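Local structure of LRR receptor-like serine/threonine-protein kinase RGI3 (Arabidopsis thaliana, 5HZ0) at residues A[122-127]-A[168-173]; A[148-153]-A[161-166]; A[297-302]-A[317-322]. The protein is a plasma-membrane receptor kinase whose extracellular leucine-rich repeats bind RGF peptide hormones, which maintain the root stem cell niche, and then pair with SERK co-receptors. The protein carries 5 engineered substitutions. All coordinates share one frame; numbering follows the deposited sequence.

In the fold
All three contacts lie in the leucine-rich-repeat ectodomain; two share one region and the third lies farther along the chain. Leaving 122-127, the chain runs for 40 residues before 168-173 returns against it, which closes interaction 1. Within that excursion, 148-153 and 161-166 meet across a gap of just seven residues, so interaction 2 falls wholly inside interaction 1, their centres about 8 Å apart. A salt bridge from Arg127 to Glu153 also ties the two contacts. Interaction 3, joining 297-302 to 317-322 over 14 residues, follows in series, its centre about 44 Å from that of interaction 1. Interactions 1 and 2 pack the core near the peptide-recognition strand 162-164, interaction 3 the outer turns farther along.

Interaction 1 of 3, residues A[122-127]-A[168-173]; sequences SGEIPR and TSLSGK
Ile125 and Leu170 meet methyl to methyl, with Ile125 CD1 3.8 Å from Leu170 CD1. The two side chains cross at about a right angle, and the touch is made by their end methyls. On the isoleucine the reach comes from the longer branch: CG1 lies beside the backbone N (chi1 -63°) and the chain then runs on extended (chi2 167°), which carries CD1 across to the leucine. The same Leu170 methyl also meets the acid of Glu124, whose OE1 lies 4.0 Å from Leu170 CD1. Glu124 does not start out facing that way; a bend at chi2 (-57°) brings its carboxylate over the leucine's end. The contact is small, burying 84 Å² in all, and the nearest alpha carbons, those of Glu124 and Leu170, are still 8.2 Å apart.

That spacing reflects the repeat architecture. Ile125 is the hydrophobic residue before proline in the plant-type LxGxIP signature, and Leu170 is the leucine opening the equivalent signature in a predicted repeat two further on. Both signatures carry a glycine at positive phi, Gly123 and Gly172. Leu170 is steadied at its own backbone by a weak bond from its N to Thr168 OG1, an oxygen that also bonds Leu165 O.

Between the two segments runs strand 145-147, with Leu146 touching both Ile125 and Leu170. Gly123 is hydrogen-bonded to Arg147 on one side of this strand, and Ser169 to Leu146 on the other, while strand 193-194 continues the stack beyond strand 169-172.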
ATOM      1  N   SER A 122     -17.786 -25.283   6.243  1.00 18.30           N
ATOM      2  CA  SER A 122     -17.408 -25.710   4.898  1.00 23.89           C
ATOM      3  C   SER A 122     -18.637 -26.140   4.101  1.00 24.59           C
ATOM      4  O   SER A 122     -19.768 -25.981   4.562  1.00 29.33           O
ATOM      5  CB  SER A 122     -16.373 -26.846   4.956  1.00 18.53           C
ATOM      6  OG  SER A 122     -16.694 -27.805   5.959  1.00 19.73           O
ATOM      7  N   GLY A 123     -18.415 -26.668   2.902  1.00 21.88           N
ATOM      8  CA  GLY A 123     -19.502 -27.176   2.083  1.00 19.79           C
ATOM      9  C   GLY A 123     -20.160 -26.121   1.225  1.00 21.82           C
ATOM     10  O   GLY A 123     -19.586 -25.064   0.986  1.00 27.28           O
ATOM     11  N   GLU A 124     -21.358 -26.416   0.733  1.00 25.03           N
ATOM     12  CA  GLU A 124     -22.100 -25.429  -0.035  1.00 34.68           C
ATOM     13  C   GLU A 124     -23.190 -24.778   0.823  1.00 28.33           C
ATOM     14  O   GLU A 124     -23.410 -25.159   1.978  1.00 20.75           O
ATOM     15  CB  GLU A 124     -22.715 -26.062  -1.294  1.00 49.22           C
ATOM     16  CG  GLU A 124     -22.512 -25.248  -2.582  1.00 66.69           C
ATOM     17  CD  GLU A 124     -23.063 -23.809  -2.502  1.00 81.45           C
ATOM     18  OE1 GLU A 124     -22.290 -22.835  -2.633  1.00 81.53           O
ATOM     19  OE2 GLU A 124     -24.283 -23.644  -2.305  1.00 88.24           O
ATOM     20  N   ILE A 125     -23.856 -23.788   0.242  1.00 26.79           N
ATOM     21  CA  ILE A 125     -25.053 -23.215   0.812  1.00 27.61           C
ATOM     22  C   ILE A 125     -26.227 -24.010   0.253  1.00 26.59           C
ATOM     23  O   ILE A 125     -26.443 -24.038  -0.958  1.00 29.60           O
ATOM     24  CB  ILE A 125     -25.196 -21.733   0.437  1.00 27.20           C
ATOM     25  CG1 ILE A 125     -24.031 -20.924   1.007  1.00 23.74           C
ATOM     26  CG2 ILE A 125     -26.500 -21.176   0.974  1.00 27.75           C
ATOM     27  CD1 ILE A 125     -23.916 -19.535   0.436  1.00 19.34           C
ATOM     28  N   PRO A 126     -26.983 -24.669   1.136  1.00 22.40           N
ATOM     29  CA  PRO A 126     -28.098 -25.535   0.745  1.00 20.89           C
ATOM     30  C   PRO A 126     -29.071 -24.795  -0.146  1.00 23.28           C
ATOM     31  O   PRO A 126     -29.210 -23.587   0.000  1.00 24.99           O
ATOM     32  CB  PRO A 126     -28.773 -25.850   2.077  1.00 21.41           C
ATOM     33  CG  PRO A 126     -27.720 -25.660   3.086  1.00 25.00           C
ATOM     34  CD  PRO A 126     -26.848 -24.564   2.597  1.00 23.42           C
ATOM     35  N   ARG A 127     -29.733 -25.504  -1.055  1.00 22.29           N
ATOM     36  CA  ARG A 127     -30.690 -24.875  -1.951  1.00 27.81           C
ATOM     37  C   ARG A 127     -31.948 -24.593  -1.151  1.00 25.49           C
ATOM     38  O   ARG A 127     -32.890 -23.967  -1.634  1.00 25.39           O
ATOM     39  CB  ARG A 127     -31.011 -25.783  -3.134  1.00 37.95           C
ATOM     40  CG  ARG A 127     -29.972 -26.855  -3.373  1.00 51.42           C
ATOM     41  CD  ARG A 127     -29.439 -26.791  -4.783  1.00 61.89           C
ATOM     42  NE  ARG A 127     -30.491 -26.473  -5.743  1.00 75.58           N
ATOM     43  CZ  ARG A 127     -30.424 -26.749  -7.042  1.00 84.73           C
ATOM     44  NH1 ARG A 127     -29.356 -27.365  -7.540  1.00 86.23           N
ATOM     45  NH2 ARG A 127     -31.430 -26.416  -7.845  1.00 86.90           N
ATOM     46  N   THR A 168     -15.017 -16.036   1.588  1.00 12.72           N
ATOM     47  CA  THR A 168     -15.372 -17.430   1.469  1.00 17.57           C
ATOM     48  C   THR A 168     -14.780 -17.949   0.170  1.00 18.07           C
ATOM     49  O   THR A 168     -14.145 -17.210  -0.586  1.00 11.26           O
ATOM     50  CB  THR A 168     -16.902 -17.618   1.439  1.00 11.28           C
ATOM     51  OG1 THR A 168     -17.443 -16.906   0.324  1.00 10.38           O
ATOM     52  CG2 THR A 168     -17.530 -17.105   2.718  1.00 11.64           C
ATOM     53  N   SER A 169     -14.985 -19.228  -0.087  1.00 11.37           N
ATOM     54  CA  SER A 169     -14.558 -19.824  -1.339  1.00 12.60           C
ATOM     55  C   SER A 169     -15.668 -19.885  -2.388  1.00 17.34           C
ATOM     56  O   SER A 169     -15.576 -20.637  -3.355  1.00 19.67           O
ATOM     57  CB  SER A 169     -13.860 -21.151  -1.103  1.00 11.93           C
ATOM     58  OG  SER A 169     -12.670 -20.918  -0.368  1.00 13.12           O
ATOM     59  N   LEU A 170     -16.756 -19.160  -2.139  1.00 15.89           N
ATOM     60  CA  LEU A 170     -17.861 -19.092  -3.092  1.00 13.25           C
ATOM     61  C   LEU A 170     -17.361 -18.764  -4.487  1.00 16.39           C
ATOM     62  O   LEU A 170     -16.606 -17.805  -4.681  1.00 15.52           O
ATOM     63  CB  LEU A 170     -18.878 -18.042  -2.666  1.00 13.12           C
ATOM     64  CG  LEU A 170     -20.310 -18.563  -2.727  1.00 16.85           C
ATOM     65  CD1 LEU A 170     -20.633 -19.386  -1.493  1.00 15.34           C
ATOM     66  CD2 LEU A 170     -21.258 -17.424  -2.888  1.00 15.32           C
ATOM     67  N   SER A 171     -17.789 -19.570  -5.454  1.00 15.50           N
ATOM     68  CA  SER A 171     -17.261 -19.490  -6.808  1.00 17.07           C
ATOM     69  C   SER A 171     -18.374 -19.395  -7.824  1.00 16.33           C
ATOM     70  O   SER A 171     -19.540 -19.366  -7.463  1.00 26.56           O
ATOM     71  CB  SER A 171     -16.417 -20.722  -7.116  1.00 21.74           C
ATOM     72  OG  SER A 171     -17.210 -21.903  -7.080  1.00 29.43           O
ATOM     73  N   GLY A 172     -18.008 -19.368  -9.103  1.00 14.44           N
ATOM     74  CA  GLY A 172     -18.989 -19.262 -10.172  1.00 14.59           C
ATOM     75  C   GLY A 172     -19.616 -17.891 -10.330  1.00 13.57           C
ATOM     76  O   GLY A 172     -19.218 -16.932  -9.674  1.00 22.40           O
ATOM     77  N   LYS A 173     -20.590 -17.793 -11.225  1.00  9.82           N
ATOM     78  CA  LYS A 173     -21.285 -16.532 -11.457  1.00 15.49           C
ATOM     79  C   LYS A 173     -22.467 -16.370 -10.492  1.00 19.55           C
ATOM     80  O   LYS A 173     -23.126 -17.347 -10.133  1.00 28.30           O
ATOM     81  CB  LYS A 173     -21.758 -16.440 -12.912  1.00 15.98           C
ATOM     82  CG  LYS A 173     -22.767 -17.504 -13.305  1.00 22.97           C
ATOM     83  CD  LYS A 173     -23.279 -17.290 -14.721  1.00 28.41           C
ATOM     84  CE  LYS A 173     -22.648 -18.263 -15.679  1.00 35.09           C
ATOM     85  NZ  LYS A 173     -21.178 -18.070 -15.756  1.00 39.51           N
TER

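Interaction 2 of 3, residues A[148-153]-A[161-166]; sequences GELPWE and VMLGLA
Leu150 spreads its two methyls over two leucines of the neighbouring turn, one branch to each. Its CD1 lies 3.6 Å from Leu165 CD1, the nearest approach of the two segments, while its CD2 stands 4.4 Å from Leu163 CD2. The fork follows from its torsions. The side chain sets out toward 161-166, and with CG anti to the backbone N (chi1 -180°) it reaches on; chi2 (67°) makes CD2 the extended branch and turns CD1 off to the flank. Leu163 has nearly the same conformation, and it too offers its extended CD2, so these two leucines meet by their far ends. Leu165 is built differently. Its CG sits beside the backbone N (chi1 -60°) with CD1 as the extended branch, and the side chain lies at about a right angle to that of Leu150, meeting the CD1 branch that is turned off to the flank.

In a leucine-rich-repeat solenoid such leucines fill the inside of the coil, with the strand ladder of the concave face on one side. Leu163 and Leu165 belong to the strand signature of one predicted repeat, and Leu150 precedes the proline of the LxGxLP signature in the repeat before it. Leu170 touches both Leu150 and Leu165, and Leu163 packs on Leu138 of the adjacent strand.

The side of 161-166 turned away from the core, on the concave face, serves ligand recognition: Met162 packs on a modified side chain of the bound peptide, and Ala166 N is hydrogen-bonded to that peptide. Met162 lies along the strand toward Gly164, with its CE methyl near that glycine.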
ATOM      1  N   GLY A 148     -18.703 -23.509  -3.432  1.00 22.62           N
ATOM      2  CA  GLY A 148     -19.812 -23.778  -4.315  1.00 12.14           C
ATOM      3  C   GLY A 148     -20.345 -22.493  -4.878  1.00 23.66           C
ATOM      4  O   GLY A 148     -19.912 -21.414  -4.487  1.00 30.93           O
ATOM      5  N   GLU A 149     -21.269 -22.608  -5.821  1.00 20.48           N
ATOM      6  CA  GLU A 149     -21.943 -21.444  -6.364  1.00 23.26           C
ATOM      7  C   GLU A 149     -23.054 -20.989  -5.418  1.00 25.98           C
ATOM      8  O   GLU A 149     -23.632 -21.795  -4.691  1.00 25.09           O
ATOM      9  CB  GLU A 149     -22.520 -21.758  -7.748  1.00 22.81           C
ATOM     10  CG  GLU A 149     -21.509 -21.694  -8.881  1.00 26.09           C
ATOM     11  CD  GLU A 149     -22.164 -21.645 -10.258  1.00 33.46           C
ATOM     12  OE1 GLU A 149     -21.567 -21.072 -11.198  1.00 37.04           O
ATOM     13  OE2 GLU A 149     -23.272 -22.193 -10.407  1.00 37.47           O
ATOM     14  N   LEU A 150     -23.354 -19.697  -5.422  1.00 26.91           N
ATOM     15  CA  LEU A 150     -24.498 -19.207  -4.669  1.00 21.19           C
ATOM     16  C   LEU A 150     -25.736 -19.836  -5.295  1.00 23.14           C
ATOM     17  O   LEU A 150     -25.971 -19.687  -6.495  1.00 30.37           O
ATOM     18  CB  LEU A 150     -24.566 -17.675  -4.723  1.00 15.57           C
ATOM     19  CG  LEU A 150     -25.707 -16.975  -3.985  1.00 18.65           C
ATOM     20  CD1 LEU A 150     -25.590 -17.147  -2.469  1.00 15.70           C
ATOM     21  CD2 LEU A 150     -25.762 -15.500  -4.366  1.00 20.55           C
ATOM     22  N   PRO A 151     -26.523 -20.565  -4.491  1.00 18.74           N
ATOM     23  CA  PRO A 151     -27.648 -21.299  -5.078  1.00 14.83           C
ATOM     24  C   PRO A 151     -28.714 -20.390  -5.670  1.00 21.76           C
ATOM     25  O   PRO A 151     -29.022 -19.326  -5.140  1.00 23.58           O
ATOM     26  CB  PRO A 151     -28.211 -22.097  -3.898  1.00 13.01           C
ATOM     27  CG  PRO A 151     -27.781 -21.335  -2.688  1.00 21.19           C
ATOM     28  CD  PRO A 151     -26.451 -20.733  -3.028  1.00 22.31           C
ATOM     29  N   TRP A 152     -29.256 -20.838  -6.792  1.00 20.77           N
ATOM     30  CA  TRP A 152     -30.319 -20.163  -7.505  1.00 16.82           C
ATOM     31  C   TRP A 152     -31.472 -19.782  -6.561  1.00 21.62           C
ATOM     32  O   TRP A 152     -32.042 -18.669  -6.622  1.00 23.08           O
ATOM     33  CB  TRP A 152     -30.803 -21.104  -8.605  1.00 16.17           C
ATOM     34  CG  TRP A 152     -31.840 -20.525  -9.450  1.00 25.12           C
ATOM     35  CD1 TRP A 152     -33.185 -20.705  -9.332  1.00 31.61           C
ATOM     36  CD2 TRP A 152     -31.642 -19.651 -10.561  1.00 29.34           C
ATOM     37  NE1 TRP A 152     -33.841 -19.989 -10.304  1.00 36.35           N
ATOM     38  CE2 TRP A 152     -32.911 -19.334 -11.076  1.00 32.62           C
ATOM     39  CE3 TRP A 152     -30.513 -19.098 -11.173  1.00 27.37           C
ATOM     40  CZ2 TRP A 152     -33.085 -18.495 -12.171  1.00 28.31           C
ATOM     41  CZ3 TRP A 152     -30.689 -18.260 -12.256  1.00 20.60           C
ATOM     42  CH2 TRP A 152     -31.962 -17.970 -12.745  1.00 20.73           C
ATOM     43  N   GLU A 153     -31.774 -20.690  -5.639  1.00 18.70           N
ATOM     44  CA  GLU A 153     -32.913 -20.520  -4.735  1.00 16.59           C
ATOM     45  C   GLU A 153     -32.820 -19.272  -3.853  1.00 20.50           C
ATOM     46  O   GLU A 153     -33.790 -18.898  -3.195  1.00 21.77           O
ATOM     47  CB  GLU A 153     -33.092 -21.764  -3.878  1.00 17.13           C
ATOM     48  CG  GLU A 153     -33.627 -22.973  -4.650  1.00 23.96           C
ATOM     49  CD  GLU A 153     -32.586 -23.674  -5.526  1.00 24.90           C
ATOM     50  OE1 GLU A 153     -31.384 -23.315  -5.487  1.00 17.13           O
ATOM     51  OE2 GLU A 153     -32.987 -24.598  -6.254  1.00 25.74           O
ATOM     52  N   VAL A 161     -32.423  -8.092   3.022  1.00 11.96           N
ATOM     53  CA  VAL A 161     -31.884  -6.740   2.992  1.00 16.79           C
ATOM     54  C   VAL A 161     -30.365  -6.827   2.909  1.00 18.69           C
ATOM     55  O   VAL A 161     -29.728  -6.025   2.230  1.00  6.32           O
ATOM     56  CB  VAL A 161     -32.413  -5.808   4.145  1.00 10.49           C
ATOM     57  CG1 VAL A 161     -33.928  -5.904   4.209  1.00  9.63           C
ATOM     58  CG2 VAL A 161     -31.791  -6.142   5.494  1.00  7.93           C
ATOM     59  N   MET A 162     -29.805  -7.695   3.748  1.00  7.76           N
ATOM     60  CA  MET A 162     -28.374  -7.841   3.928  1.00 12.50           C
ATOM     61  C   MET A 162     -27.914  -9.272   3.583  1.00 16.73           C
ATOM     62  O   MET A 162     -28.419 -10.252   4.127  1.00 17.00           O
ATOM     63  CB  MET A 162     -28.029  -7.470   5.381  1.00 15.12           C
ATOM     64  CG  MET A 162     -26.594  -7.704   5.802  1.00  8.64           C
ATOM     65  SD  MET A 162     -25.392  -7.085   4.614  1.00 13.59           S
ATOM     66  CE  MET A 162     -24.025  -8.186   4.963  1.00  8.54           C
ATOM     67  N   LEU A 163     -26.980  -9.390   2.647  1.00 17.90           N
ATOM     68  CA  LEU A 163     -26.411 -10.690   2.293  1.00 14.12           C
ATOM     69  C   LEU A 163     -24.896 -10.615   2.224  1.00  8.29           C
ATOM     70  O   LEU A 163     -24.346  -9.947   1.361  1.00  7.57           O
ATOM     71  CB  LEU A 163     -26.946 -11.177   0.947  1.00  8.05           C
ATOM     72  CG  LEU A 163     -26.310 -12.490   0.450  1.00 30.96           C
ATOM     73  CD1 LEU A 163     -26.780 -13.676   1.290  1.00  9.45           C
ATOM     74  CD2 LEU A 163     -26.556 -12.754  -1.042  1.00  7.95           C
ATOM     75  N   GLY A 164     -24.199 -11.328   3.093  1.00  9.02           N
ATOM     76  CA  GLY A 164     -22.785 -11.315   2.897  1.00  8.88           C
ATOM     77  C   GLY A 164     -22.144 -12.637   3.189  1.00 15.75           C
ATOM     78  O   GLY A 164     -22.377 -13.344   4.169  1.00 10.50           O
ATOM     79  N   LEU A 165     -21.354 -12.942   2.173  1.00 11.62           N
ATOM     80  CA  LEU A 165     -20.554 -14.127   1.963  1.00 14.59           C
ATOM     81  C   LEU A 165     -19.058 -13.849   1.858  1.00 16.75           C
ATOM     82  O   LEU A 165     -18.380 -14.579   1.170  1.00  9.60           O
ATOM     83  CB  LEU A 165     -21.123 -14.944   0.800  1.00 12.01           C
ATOM     84  CG  LEU A 165     -22.564 -15.354   1.148  1.00 12.14           C
ATOM     85  CD1 LEU A 165     -23.376 -15.699  -0.082  1.00  9.73           C
ATOM     86  CD2 LEU A 165     -22.553 -16.517   2.140  1.00 17.15           C
ATOM     87  N   ALA A 166     -18.605 -12.686   2.303  1.00  9.20           N
ATOM     88  CA  ALA A 166     -17.225 -12.265   2.081  1.00  8.87           C
ATOM     89  C   ALA A 166     -16.180 -13.200   2.686  1.00  9.61           C
ATOM     90  O   ALA A 166     -16.426 -13.849   3.691  1.00 10.42           O
ATOM     91  CB  ALA A 166     -17.018 -10.848   2.597  1.00  8.45           C
TER

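Interaction 3 of 3, residues A[297-302]-A[317-322]; sequences ELTNCT and EIPSLM
Thr299 packs against the backbone and first side-chain carbon of Leu321 where two successive outer turns of the leucine-rich-repeat solenoid lie next to each other. Each segment is part of a 3-10 turn: 297-300 ends one in its predicted repeat, 320-322 begins another in the next repeat, and this second turn follows Pro319 of the signature that ends Ile-Pro. Strand 306-308 lies between them in sequence, and its Leu307 touches both Leu298 and Met322 from the interior.

The turns come close, with the alpha carbons of Thr299 and Met322 5.5 Å apart. CB, OG1 and CG2 of Thr299 all lie against Leu321. CB is 3.3 Å from Leu321 O, and CG2 is 3.6 Å from the same Leu321 O. The methyl CG2 of Thr299 also comes 4.3 Å from Pro319 CG. The hydroxyl is placed between backbone N and carbonyl carbon (chi1 68°), an orientation in which OG1 is hydrogen-bonded to Glu296 O of its own turn while still lying against Leu321. The same torsion sets CG2 beside the backbone N, facing the neighbouring turn. Replaced by a glycine, this position would probably open a gap over Leu321 and Pro319 and leave Glu296 O without its side-chain hydroxyl mate.

The turn itself is held by Asn300 N to Glu297 O at 2.9 Å and Cys301 N to Leu298 O at 3.1 Å. On the other turn, the Leu321 side chain crosses that of Thr299 at about a right angle, and its CB lies 3.5 Å from Thr299 OG1.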
ATOM      1  N   GLU A 297     -16.591  17.971 -16.787  1.00  7.30           N
ATOM      2  CA  GLU A 297     -17.804  17.808 -16.004  1.00  5.57           C
ATOM      3  C   GLU A 297     -17.528  17.158 -14.657  1.00  9.11           C
ATOM      4  O   GLU A 297     -18.313  17.312 -13.724  1.00 16.67           O
ATOM      5  CB  GLU A 297     -18.873  17.053 -16.797  1.00  7.67           C
ATOM      6  CG  GLU A 297     -18.357  16.546 -18.118  1.00 27.97           C
ATOM      7  CD  GLU A 297     -18.874  17.343 -19.292  1.00 27.76           C
ATOM      8  OE1 GLU A 297     -20.085  17.620 -19.325  1.00 29.84           O
ATOM      9  OE2 GLU A 297     -18.067  17.680 -20.182  1.00 22.59           O
ATOM     10  N   LEU A 298     -16.397  16.468 -14.551  1.00  8.25           N
ATOM     11  CA  LEU A 298     -15.959  15.859 -13.291  1.00  7.67           C
ATOM     12  C   LEU A 298     -15.697  16.942 -12.248  1.00  9.33           C
ATOM     13  O   LEU A 298     -15.846  16.728 -11.043  1.00 11.10           O
ATOM     14  CB  LEU A 298     -14.666  15.064 -13.511  1.00  7.39           C
ATOM     15  CG  LEU A 298     -14.544  13.586 -13.136  1.00 10.01           C
ATOM     16  CD1 LEU A 298     -13.090  13.276 -12.791  1.00 10.23           C
ATOM     17  CD2 LEU A 298     -15.464  13.175 -12.001  1.00  8.17           C
ATOM     18  N   THR A 299     -15.295  18.114 -12.719  1.00  8.72           N
ATOM     19  CA  THR A 299     -15.088  19.247 -11.827  1.00 14.38           C
ATOM     20  C   THR A 299     -16.415  19.792 -11.271  1.00  9.82           C
ATOM     21  O   THR A 299     -16.404  20.639 -10.391  1.00  4.09           O
ATOM     22  CB  THR A 299     -14.323  20.388 -12.513  1.00 13.34           C
ATOM     23  OG1 THR A 299     -15.149  20.964 -13.528  1.00  9.05           O
ATOM     24  CG2 THR A 299     -13.024  19.873 -13.140  1.00  2.00           C
ATOM     25  N   ASN A 300     -17.551  19.300 -11.764  1.00  7.10           N
ATOM     26  CA  ASN A 300     -18.826  19.611 -11.117  1.00 14.37           C
ATOM     27  C   ASN A 300     -19.207  18.738  -9.902  1.00 19.87           C
ATOM     28  O   ASN A 300     -20.232  18.998  -9.255  1.00 15.07           O
ATOM     29  CB  ASN A 300     -19.984  19.659 -12.127  1.00 13.25           C
ATOM     30  CG  ASN A 300     -20.301  21.083 -12.589  1.00 20.03           C
ATOM     31  OD1 ASN A 300     -19.525  22.018 -12.358  1.00 20.15           O
ATOM     32  ND2 ASN A 300     -21.444  21.252 -13.245  1.00 23.99           N
ATOM     33  N   CYS A 301     -18.389  17.739  -9.551  1.00 19.36           N
ATOM     34  CA  CYS A 301     -18.732  16.927  -8.384  1.00 16.64           C
ATOM     35  C   CYS A 301     -18.071  17.581  -7.193  1.00 20.06           C
ATOM     36  O   CYS A 301     -16.904  17.344  -6.911  1.00 19.21           O
ATOM     37  CB  CYS A 301     -18.165  15.515  -8.527  1.00 20.34           C
ATOM     38  SG  CYS A 301     -18.558  14.628 -10.055  1.00 13.10           S
ATOM     39  N   THR A 302     -18.861  18.317  -6.425  1.00 22.38           N
ATOM     40  CA  THR A 302     -18.312  19.323  -5.527  1.00 14.73           C
ATOM     41  C   THR A 302     -17.809  18.697  -4.251  1.00  9.58           C
ATOM     42  O   THR A 302     -16.987  19.279  -3.548  1.00 14.39           O
ATOM     43  CB  THR A 302     -19.346  20.437  -5.229  1.00 20.22           C
ATOM     44  OG1 THR A 302     -20.591  19.847  -4.838  1.00 29.85           O
ATOM     45  CG2 THR A 302     -19.580  21.244  -6.471  1.00 19.00           C
ATOM     46  N   GLU A 317      -4.828  17.560 -21.103  1.00  8.31           N
ATOM     47  CA  GLU A 317      -4.392  18.444 -20.035  1.00  5.50           C
ATOM     48  C   GLU A 317      -5.254  18.302 -18.786  1.00  7.13           C
ATOM     49  O   GLU A 317      -6.444  18.009 -18.873  1.00 14.63           O
ATOM     50  CB  GLU A 317      -4.435  19.899 -20.490  1.00  2.00           C
ATOM     51  CG  GLU A 317      -3.491  20.243 -21.619  1.00 11.26           C
ATOM     52  CD  GLU A 317      -3.237  21.736 -21.692  1.00 22.83           C
ATOM     53  OE1 GLU A 317      -2.927  22.248 -22.786  1.00 25.00           O
ATOM     54  OE2 GLU A 317      -3.342  22.399 -20.638  1.00 34.28           O
ATOM     55  N   ILE A 318      -4.645  18.505 -17.621  1.00  9.29           N
ATOM     56  CA  ILE A 318      -5.392  18.590 -16.378  1.00  8.20           C
ATOM     57  C   ILE A 318      -6.239  19.845 -16.427  1.00  6.36           C
ATOM     58  O   ILE A 318      -5.717  20.941 -16.630  1.00 13.56           O
ATOM     59  CB  ILE A 318      -4.449  18.667 -15.181  1.00  7.70           C
ATOM     60  CG1 ILE A 318      -3.503  17.460 -15.188  1.00  3.40           C
ATOM     61  CG2 ILE A 318      -5.253  18.754 -13.873  1.00  8.05           C
ATOM     62  CD1 ILE A 318      -2.255  17.664 -14.363  1.00  2.32           C
ATOM     63  N   PRO A 319      -7.556  19.696 -16.269  1.00  4.26           N
ATOM     64  CA  PRO A 319      -8.443  20.860 -16.415  1.00  5.21           C
ATOM     65  C   PRO A 319      -8.261  21.904 -15.299  1.00  5.98           C
ATOM     66  O   PRO A 319      -8.116  21.543 -14.135  1.00  6.51           O
ATOM     67  CB  PRO A 319      -9.849  20.244 -16.363  1.00  4.21           C
ATOM     68  CG  PRO A 319      -9.673  18.910 -15.686  1.00  7.92           C
ATOM     69  CD  PRO A 319      -8.295  18.440 -16.056  1.00  7.30           C
ATOM     70  N   SER A 320      -8.285  23.186 -15.655  1.00  9.00           N
ATOM     71  CA  SER A 320      -8.151  24.256 -14.660  1.00  7.30           C
ATOM     72  C   SER A 320      -9.365  24.344 -13.737  1.00  5.16           C
ATOM     73  O   SER A 320      -9.229  24.695 -12.560  1.00 11.76           O
ATOM     74  CB  SER A 320      -7.916  25.578 -15.355  1.00  3.65           C
ATOM     75  OG  SER A 320      -8.876  25.732 -16.379  1.00 25.86           O
ATOM     76  N   LEU A 321     -10.540  23.954 -14.241  1.00  2.09           N
ATOM     77  CA  LEU A 321     -11.776  23.980 -13.440  1.00 13.06           C
ATOM     78  C   LEU A 321     -11.704  23.061 -12.226  1.00 12.90           C
ATOM     79  O   LEU A 321     -12.636  22.965 -11.436  1.00 19.17           O
ATOM     80  CB  LEU A 321     -13.026  23.695 -14.275  1.00 13.81           C
ATOM     81  CG  LEU A 321     -13.466  24.895 -15.116  1.00 15.81           C
ATOM     82  CD1 LEU A 321     -14.723  24.595 -15.930  1.00 16.95           C
ATOM     83  CD2 LEU A 321     -13.656  26.108 -14.236  1.00 10.80           C
ATOM     84  N   MET A 322     -10.589  22.362 -12.116  1.00 13.31           N
ATOM     85  CA  MET A 322     -10.254  21.602 -10.929  1.00 21.82           C
ATOM     86  C   MET A 322     -10.336  22.465  -9.667  1.00 19.71           C
ATOM     87  O   MET A 322     -10.525  21.944  -8.561  1.00 20.53           O
ATOM     88  CB  MET A 322      -8.840  21.056 -11.080  1.00 26.98           C
ATOM     89  CG  MET A 322      -8.636  19.747 -10.401  1.00 33.41           C
ATOM     90  SD  MET A 322      -8.498  18.325 -11.503  1.00 20.47           S
ATOM     91  CE  MET A 322      -8.221  17.132 -10.208  1.00  5.27           C
TER